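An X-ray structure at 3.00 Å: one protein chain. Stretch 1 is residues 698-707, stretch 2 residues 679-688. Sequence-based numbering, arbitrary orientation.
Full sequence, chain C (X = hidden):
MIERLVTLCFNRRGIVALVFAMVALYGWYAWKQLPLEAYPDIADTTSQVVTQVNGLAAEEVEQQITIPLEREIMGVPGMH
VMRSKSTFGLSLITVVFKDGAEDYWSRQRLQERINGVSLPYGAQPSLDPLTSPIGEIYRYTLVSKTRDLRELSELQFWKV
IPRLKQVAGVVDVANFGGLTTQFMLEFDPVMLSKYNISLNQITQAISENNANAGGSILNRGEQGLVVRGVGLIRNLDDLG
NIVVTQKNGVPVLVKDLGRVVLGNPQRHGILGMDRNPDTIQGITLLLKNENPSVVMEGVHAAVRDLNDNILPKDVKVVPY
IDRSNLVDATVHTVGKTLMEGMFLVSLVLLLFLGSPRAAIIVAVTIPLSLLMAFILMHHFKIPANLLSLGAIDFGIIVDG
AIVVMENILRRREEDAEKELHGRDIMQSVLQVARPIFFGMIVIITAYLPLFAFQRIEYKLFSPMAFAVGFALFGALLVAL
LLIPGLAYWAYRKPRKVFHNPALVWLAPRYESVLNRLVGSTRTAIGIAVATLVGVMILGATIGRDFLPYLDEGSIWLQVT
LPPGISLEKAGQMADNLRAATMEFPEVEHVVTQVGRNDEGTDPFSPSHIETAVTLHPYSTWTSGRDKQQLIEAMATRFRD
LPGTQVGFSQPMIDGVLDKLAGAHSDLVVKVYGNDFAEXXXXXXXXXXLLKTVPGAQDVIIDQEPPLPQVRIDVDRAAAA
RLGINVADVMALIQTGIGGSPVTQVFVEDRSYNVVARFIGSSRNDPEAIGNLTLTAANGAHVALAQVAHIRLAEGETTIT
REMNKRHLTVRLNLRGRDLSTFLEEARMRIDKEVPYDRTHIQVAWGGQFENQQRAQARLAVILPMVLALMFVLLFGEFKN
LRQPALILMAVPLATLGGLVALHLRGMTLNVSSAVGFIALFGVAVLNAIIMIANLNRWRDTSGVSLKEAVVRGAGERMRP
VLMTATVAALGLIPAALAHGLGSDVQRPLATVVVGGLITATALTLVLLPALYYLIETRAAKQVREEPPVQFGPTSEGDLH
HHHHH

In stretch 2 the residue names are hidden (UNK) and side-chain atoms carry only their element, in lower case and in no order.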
ATOM      1  N   ASP C 698      23.073   4.425 -37.934  1.00 70.61           N
ATOM      2  CA  ASP C 698      22.120   3.438 -38.420  1.00 71.61           C
ATOM      3  C   ASP C 698      20.762   4.117 -38.526  1.00 82.12           C
ATOM      4  O   ASP C 698      20.446   4.964 -37.697  1.00 92.36           O
ATOM      5  CB  ASP C 698      22.042   2.246 -37.467  1.00 65.87           C
ATOM      6  CG  ASP C 698      23.413   1.734 -37.057  1.00 71.51           C
ATOM      7  OD1 ASP C 698      24.092   1.100 -37.892  1.00 72.66           O
ATOM      8  OD2 ASP C 698      23.809   1.958 -35.893  1.00 70.29           O
ATOM      9  N   VAL C 699      19.985   3.774 -39.554  1.00 67.17           N
ATOM     10  CA  VAL C 699      18.623   4.294 -39.715  1.00 58.02           C
ATOM     11  C   VAL C 699      17.714   3.238 -40.329  1.00 57.57           C
ATOM     12  O   VAL C 699      18.022   2.702 -41.390  1.00 62.80           O
ATOM     13  CB  VAL C 699      18.564   5.542 -40.630  1.00 53.52           C
ATOM     14  CG1 VAL C 699      17.119   5.840 -41.030  1.00 48.12           C
ATOM     15  CG2 VAL C 699      19.174   6.754 -39.952  1.00 49.85           C
ATOM     16  N   ILE C 700      16.596   2.941 -39.671  1.00 53.75           N
ATOM     17  CA  ILE C 700      15.625   1.998 -40.229  1.00 46.46           C
ATOM     18  C   ILE C 700      14.200   2.301 -39.794  1.00 41.79           C
ATOM     19  O   ILE C 700      13.978   3.068 -38.865  1.00 39.04           O
ATOM     20  CB  ILE C 700      15.952   0.545 -39.853  1.00 38.26           C
ATOM     21  CG1 ILE C 700      16.774   0.500 -38.566  1.00 47.71           C
ATOM     22  CG2 ILE C 700      16.696  -0.142 -40.982  1.00 40.29           C
ATOM     23  CD1 ILE C 700      17.364  -0.863 -38.271  1.00 57.62           C
ATOM     24  N   ILE C 701      13.234   1.705 -40.485  1.00 39.01           N
ATOM     25  CA  ILE C 701      11.843   1.785 -40.061  1.00 41.48           C
ATOM     26  C   ILE C 701      11.570   0.610 -39.139  1.00 38.26           C
ATOM     27  O   ILE C 701      11.600  -0.540 -39.576  1.00 42.63           O
ATOM     28  CB  ILE C 701      10.867   1.727 -41.253  1.00 41.38           C
ATOM     29  CG1 ILE C 701      10.978   2.996 -42.102  1.00 35.08           C
ATOM     30  CG2 ILE C 701       9.432   1.536 -40.766  1.00 34.63           C
ATOM     31  CD1 ILE C 701       9.949   3.079 -43.208  1.00 30.13           C
ATOM     32  N   ASP C 702      11.316   0.907 -37.869  1.00 33.38           N
ATOM     33  CA  ASP C 702      11.116  -0.116 -36.856  1.00 44.90           C
ATOM     34  C   ASP C 702      10.023  -1.107 -37.248  1.00 46.77           C
ATOM     35  O   ASP C 702      10.229  -2.320 -37.179  1.00 39.49           O
ATOM     36  CB  ASP C 702      10.785   0.528 -35.509  1.00 59.61           C
ATOM     37  CG  ASP C 702      11.065  -0.395 -34.337  1.00 69.67           C
ATOM     38  OD1 ASP C 702      12.164  -0.990 -34.298  1.00 75.08           O
ATOM     39  OD2 ASP C 702      10.186  -0.528 -33.458  1.00 70.79           O
ATOM     40  N   GLN C 703       8.869  -0.592 -37.666  1.00 52.07           N
ATOM     41  CA  GLN C 703       7.771  -1.445 -38.119  1.00 49.92           C
ATOM     42  C   GLN C 703       8.115  -2.144 -39.431  1.00 52.55           C
ATOM     43  O   GLN C 703       8.399  -1.505 -40.446  1.00 54.99           O
ATOM     44  CB  GLN C 703       6.474  -0.651 -38.270  1.00 39.70           C
ATOM     45  CG  GLN C 703       5.883  -0.162 -36.965  1.00 43.42           C
ATOM     46  CD  GLN C 703       6.610   1.042 -36.407  1.00 48.47           C
ATOM     47  OE1 GLN C 703       7.600   1.501 -36.975  1.00 37.06           O
ATOM     48  NE2 GLN C 703       6.118   1.564 -35.288  1.00 60.11           N
ATOM     49  N   GLU C 704       8.097  -3.467 -39.390  1.00 45.55           N
ATOM     50  CA  GLU C 704       8.407  -4.280 -40.550  1.00 47.89           C
ATOM     51  C   GLU C 704       7.286  -4.158 -41.578  1.00 45.62           C
ATOM     52  O   GLU C 704       6.134  -3.940 -41.211  1.00 46.02           O
ATOM     53  CB  GLU C 704       8.624  -5.739 -40.124  1.00 57.90           C
ATOM     54  CG  GLU C 704       7.651  -6.255 -39.064  1.00 68.42           C
ATOM     55  CD  GLU C 704       7.976  -5.783 -37.650  1.00 74.93           C
ATOM     56  OE1 GLU C 704       7.329  -6.261 -36.691  1.00 75.67           O
ATOM     57  OE2 GLU C 704       8.871  -4.926 -37.501  1.00 73.29           O
ATOM     58  N   PRO C 705       7.627  -4.281 -42.874  1.00 45.39           N
ATOM     59  CA  PRO C 705       6.658  -4.137 -43.967  1.00 38.08           C
ATOM     60  C   PRO C 705       5.506  -5.124 -43.865  1.00 39.19           C
ATOM     61  O   PRO C 705       5.615  -6.119 -43.148  1.00 40.35           O
ATOM     62  CB  PRO C 705       7.490  -4.459 -45.205  1.00 32.07           C
ATOM     63  CG  PRO C 705       8.883  -4.132 -44.815  1.00 38.37           C
ATOM     64  CD  PRO C 705       8.990  -4.512 -43.382  1.00 39.40           C
ATOM     65  N   PRO C 706       4.397  -4.843 -44.567  1.00 41.79           N
ATOM     66  CA  PRO C 706       3.334  -5.844 -44.655  1.00 37.02           C
ATOM     67  C   PRO C 706       3.846  -7.118 -45.330  1.00 36.40           C
ATOM     68  O   PRO C 706       4.759  -7.068 -46.150  1.00 45.07           O
ATOM     69  CB  PRO C 706       2.278  -5.150 -45.518  1.00 28.27           C
ATOM     70  CG  PRO C 706       2.516  -3.710 -45.324  1.00 28.36           C
ATOM     71  CD  PRO C 706       3.998  -3.565 -45.179  1.00 28.39           C
ATOM     72  N   LEU C 707       3.264  -8.250 -44.973  1.00 28.70           N
ATOM     73  CA  LEU C 707       3.712  -9.531 -45.482  1.00 28.42           C
ATOM     74  C   LEU C 707       2.578 -10.293 -46.148  1.00 39.98           C
ATOM     75  O   LEU C 707       1.401 -10.079 -45.835  1.00 28.42           O
ATOM     76  CB  LEU C 707       4.279 -10.372 -44.342  1.00 40.66           C
ATOM     77  CG  LEU C 707       5.530  -9.807 -43.693  1.00 43.48           C
ATOM     78  CD1 LEU C 707       6.055 -10.792 -42.665  1.00 58.38           C
ATOM     79  CD2 LEU C 707       6.557  -9.524 -44.762  1.00 48.04           C
ATOM     80  N   UNK C 679       1.773   6.849 -43.996  1.00 52.90           N
ATOM     81  CA  UNK C 679       2.747   6.996 -42.916  1.00 42.38           C
ATOM     82  C   UNK C 679       4.022   6.267 -43.287  1.00 40.62           C
ATOM     83  O   UNK C 679       5.111   6.766 -43.028  1.00 40.55           O
ATOM     84  o   UNK C 679       1.567   5.215 -41.756  1.00 65.94           O
ATOM     85  c   UNK C 679       2.243   6.462 -41.560  1.00 49.89           C
ATOM     86  c   UNK C 679       1.300   7.451 -40.906  1.00 43.90           C
ATOM     87  N   UNK C 680       3.883   5.098 -43.914  1.00 58.46           N
ATOM     88  CA  UNK C 680       5.059   4.363 -44.379  1.00 59.47           C
ATOM     89  C   UNK C 680       5.785   5.075 -45.521  1.00 56.78           C
ATOM     90  O   UNK C 680       7.008   4.975 -45.649  1.00 37.85           O
ATOM     91  n   UNK C 680       4.331   0.243 -44.862  1.00 55.61           N
ATOM     92  n   UNK C 680       4.119  -0.562 -42.714  1.00 54.97           N
ATOM     93  c   UNK C 680       3.594  -0.321 -43.912  1.00 58.75           C
ATOM     94  c   UNK C 680       4.704   2.930 -44.784  1.00 56.83           C
ATOM     95  c   UNK C 680       5.917   2.074 -45.141  1.00 51.52           C
ATOM     96  c   UNK C 680       5.720   0.649 -44.691  1.00 48.75           C
ATOM     97  n   UNK C 680       2.335  -0.652 -44.164  1.00 58.66           N
ATOM     98  N   UNK C 681       5.029   5.792 -46.347  1.00 49.77           N
ATOM     99  CA  UNK C 681       5.613   6.582 -47.421  1.00 51.05           C
ATOM    100  C   UNK C 681       6.494   7.687 -46.838  1.00 67.38           C
ATOM    101  O   UNK C 681       7.702   7.764 -47.117  1.00 71.53           O
ATOM    102  c   UNK C 681       3.723   6.168 -49.099  1.00 45.61           C
ATOM    103  c   UNK C 681       4.510   7.185 -48.291  1.00 46.47           C
ATOM    104  n   UNK C 681       1.722   5.950 -50.446  1.00 43.63           N
ATOM    105  o   UNK C 681       2.317   7.995 -49.735  1.00 79.78           O
ATOM    106  c   UNK C 681       2.522   6.783 -49.790  1.00 63.41           C
ATOM    107  N   UNK C 682       5.879   8.536 -46.018  1.00 73.68           N
ATOM    108  CA  UNK C 682       6.584   9.627 -45.354  1.00 76.17           C
ATOM    109  C   UNK C 682       7.779   9.094 -44.572  1.00 80.40           C
ATOM    110  O   UNK C 682       8.841   9.713 -44.546  1.00 86.96           O
ATOM    111  c   UNK C 682       4.554  11.101 -45.194  1.00 83.37           C
ATOM    112  c   UNK C 682       5.648  10.403 -44.404  1.00 77.58           C
ATOM    113  c   UNK C 682       6.428  11.405 -43.572  1.00 80.22           C
ATOM    114  N   UNK C 683       7.603   7.930 -43.954  1.00 75.09           N
ATOM    115  CA  UNK C 683       8.679   7.292 -43.211  1.00 64.62           C
ATOM    116  C   UNK C 683       9.818   6.883 -44.134  1.00 66.01           C
ATOM    117  O   UNK C 683      10.980   6.960 -43.754  1.00 67.99           O
ATOM    118  c   UNK C 683       8.157   6.091 -42.451  1.00 63.93           C
ATOM    119  N   UNK C 684       9.481   6.442 -45.342  1.00 72.83           N
ATOM    120  CA  UNK C 684      10.493   6.112 -46.342  1.00 75.45           C
ATOM    121  C   UNK C 684      11.293   7.365 -46.652  1.00 74.75           C
ATOM    122  O   UNK C 684      12.529   7.332 -46.725  1.00 85.90           O
ATOM    123  c   UNK C 684       9.862   5.567 -47.645  1.00 72.15           C
ATOM    124  c   UNK C 684      10.916   5.391 -48.729  1.00 63.94           C
ATOM    125  o   UNK C 684       9.242   4.301 -47.386  1.00 73.35           O
ATOM    126  N   UNK C 685      10.577   8.475 -46.813  1.00 57.98           N
ATOM    127  CA  UNK C 685      11.229   9.766 -47.020  1.00 55.09           C
ATOM    128  C   UNK C 685      12.205  10.109 -45.891  1.00 51.97           C
ATOM    129  O   UNK C 685      13.395  10.301 -46.135  1.00 51.67           O
ATOM    130  c   UNK C 685      10.195  10.867 -47.176  1.00 56.63           C
ATOM    131  N   UNK C 686      11.698  10.170 -44.661  1.00 45.02           N
ATOM    132  CA  UNK C 686      12.508  10.536 -43.504  1.00 43.19           C
ATOM    133  C   UNK C 686      13.693   9.594 -43.323  1.00 52.31           C
ATOM    134  O   UNK C 686      14.762  10.001 -42.873  1.00 64.50           O
ATOM    135  c   UNK C 686      10.608  11.686 -42.303  1.00 50.51           C
ATOM    136  c   UNK C 686      10.018  12.104 -40.963  1.00 45.91           C
ATOM    137  c   UNK C 686      12.538  10.839 -40.979  1.00 43.33           C
ATOM    138  c   UNK C 686      11.664  10.587 -42.206  1.00 44.34           C
ATOM    139  N   UNK C 687      13.505   8.336 -43.687  1.00 39.97           N
ATOM    140  CA  UNK C 687      14.587   7.373 -43.592  1.00 49.16           C
ATOM    141  C   UNK C 687      15.687   7.721 -44.576  1.00 57.88           C
ATOM    142  O   UNK C 687      16.848   7.902 -44.185  1.00 60.79           O
ATOM    143  o   UNK C 687      13.414   5.469 -42.689  1.00 55.75           O
ATOM    144  c   UNK C 687      15.258   5.033 -44.182  1.00 55.62           C
ATOM    145  c   UNK C 687      14.091   5.952 -43.857  1.00 53.75           C
ATOM    146  N   UNK C 688      15.311   7.833 -45.849  1.00 63.70           N
ATOM    147  CA  UNK C 688      16.264   8.165 -46.903  1.00 57.14           C
ATOM    148  C   UNK C 688      16.972   9.486 -46.628  1.00 53.70           C
ATOM    149  O   UNK C 688      18.135   9.657 -46.984  1.00 54.75           O
ATOM    150  n   UNK C 688      15.488   5.306 -51.724  1.00 76.50           N
ATOM    151  n   UNK C 688      15.089   7.478 -51.089  1.00 69.81           N
ATOM    152  c   UNK C 688      15.695   6.606 -51.887  1.00 76.57           C
ATOM    153  c   UNK C 688      14.924   6.923 -48.688  1.00 63.14           C
ATOM    154  c   UNK C 688      14.186   7.099 -50.006  1.00 72.45           C
ATOM    155  n   UNK C 688      16.504   7.033 -52.847  1.00 83.06           N
ATOM    156  c   UNK C 688      15.562   8.228 -48.257  1.00 59.27           C
TER

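Stretch 2 is helical throughout, and the short strand 699-701 of stretch 1 runs nearly antiparallel to it, at 173°.

Position 679 has three side-chain atoms: one carbon carrying an oxygen and a second carbon. It does not reach stretch 1. This is a threonine, Thr679.

Position 680 has three carbons, a nitrogen, then a carbon carrying two more nitrogens. That planar end group is a guanidinium, so the residue is Arg680. Its CA-to-CB bond points sideways, but the end of the chain comes nearer to stretch 1. Pro706 CG lies over one face of the guanidinium, 3.3 Å from Arg680 NH2. Glu704 O is 4.2 Å from Arg680 NH1, too far for a hydrogen bond. Both terminal nitrogens are hydrogen-bonded elsewhere in the structure.

Position 681 has three carbons, the third carrying one oxygen and one nitrogen. This amide end would fit a glutamine, with one carbon more than asparagine: Gln681. It points away from stretch 1 and touches a crystal neighbour.

Position 682 has three carbons, forked at the first. This is Val682, buried and out of reach of stretch 1.

Position 683 has a single carbon, so it is Ala683. Ala683 CB points toward the strand and meets Ile701 CD1 at 3.6 Å, an apolar contact. Ala683 is small, and the tip of Ile701 lies close to the helix backbone here.

Position 684 has one carbon carrying an oxygen and a carbon, again a threonine. Thr684 points away from stretch 1. Thr684 OG1 donates to Arg680 O at 2.9 Å, a bond back to the preceding helical turn. Thr684 N is 4.0 Å from Ile701 CD1.

Position 685 has one carbon and no contact with stretch 1. It is Ala685, and it touches a crystal neighbour.

Position 686 has four carbons, forked at the first, with one arm two carbons long. This is Ile686. Its CA-to-CB bond points sideways and its end leads away, so the buried side chain makes no contact with stretch 1.

Position 687 has one carbon carrying an oxygen and a carbon, and it points toward the strand. It is Thr687. The methyl Thr687 CG2 lies 3.7 Å from Val699 CG1, while Thr687 OG1 lies 3.5 Å from Ile701 CG1. Thr687 OG1 also donates to Ala683 O at 3.0 Å, so the hydroxyl is satisfied within the helix.

Position 688 has three carbons, a nitrogen, then a carbon carrying two nitrogens. It is Arg688, exposed and pointing away from stretch 1.

The contact works by packing, with no hydrogen bond between the stretches. Val699 and Ile701 point toward the helix, and Ile700 between them points away, as strand alternation requires. Val699 sits nearest Thr687, and Ile701 spans Ala683 and Thr687, one helical turn apart. Beyond the strand, the chain turns so that Pro706 covers the guanidinium of Arg680. Together the stretches bury 368 Å², both sides summed.

Stretch 2 679-688: TRQVATAITR
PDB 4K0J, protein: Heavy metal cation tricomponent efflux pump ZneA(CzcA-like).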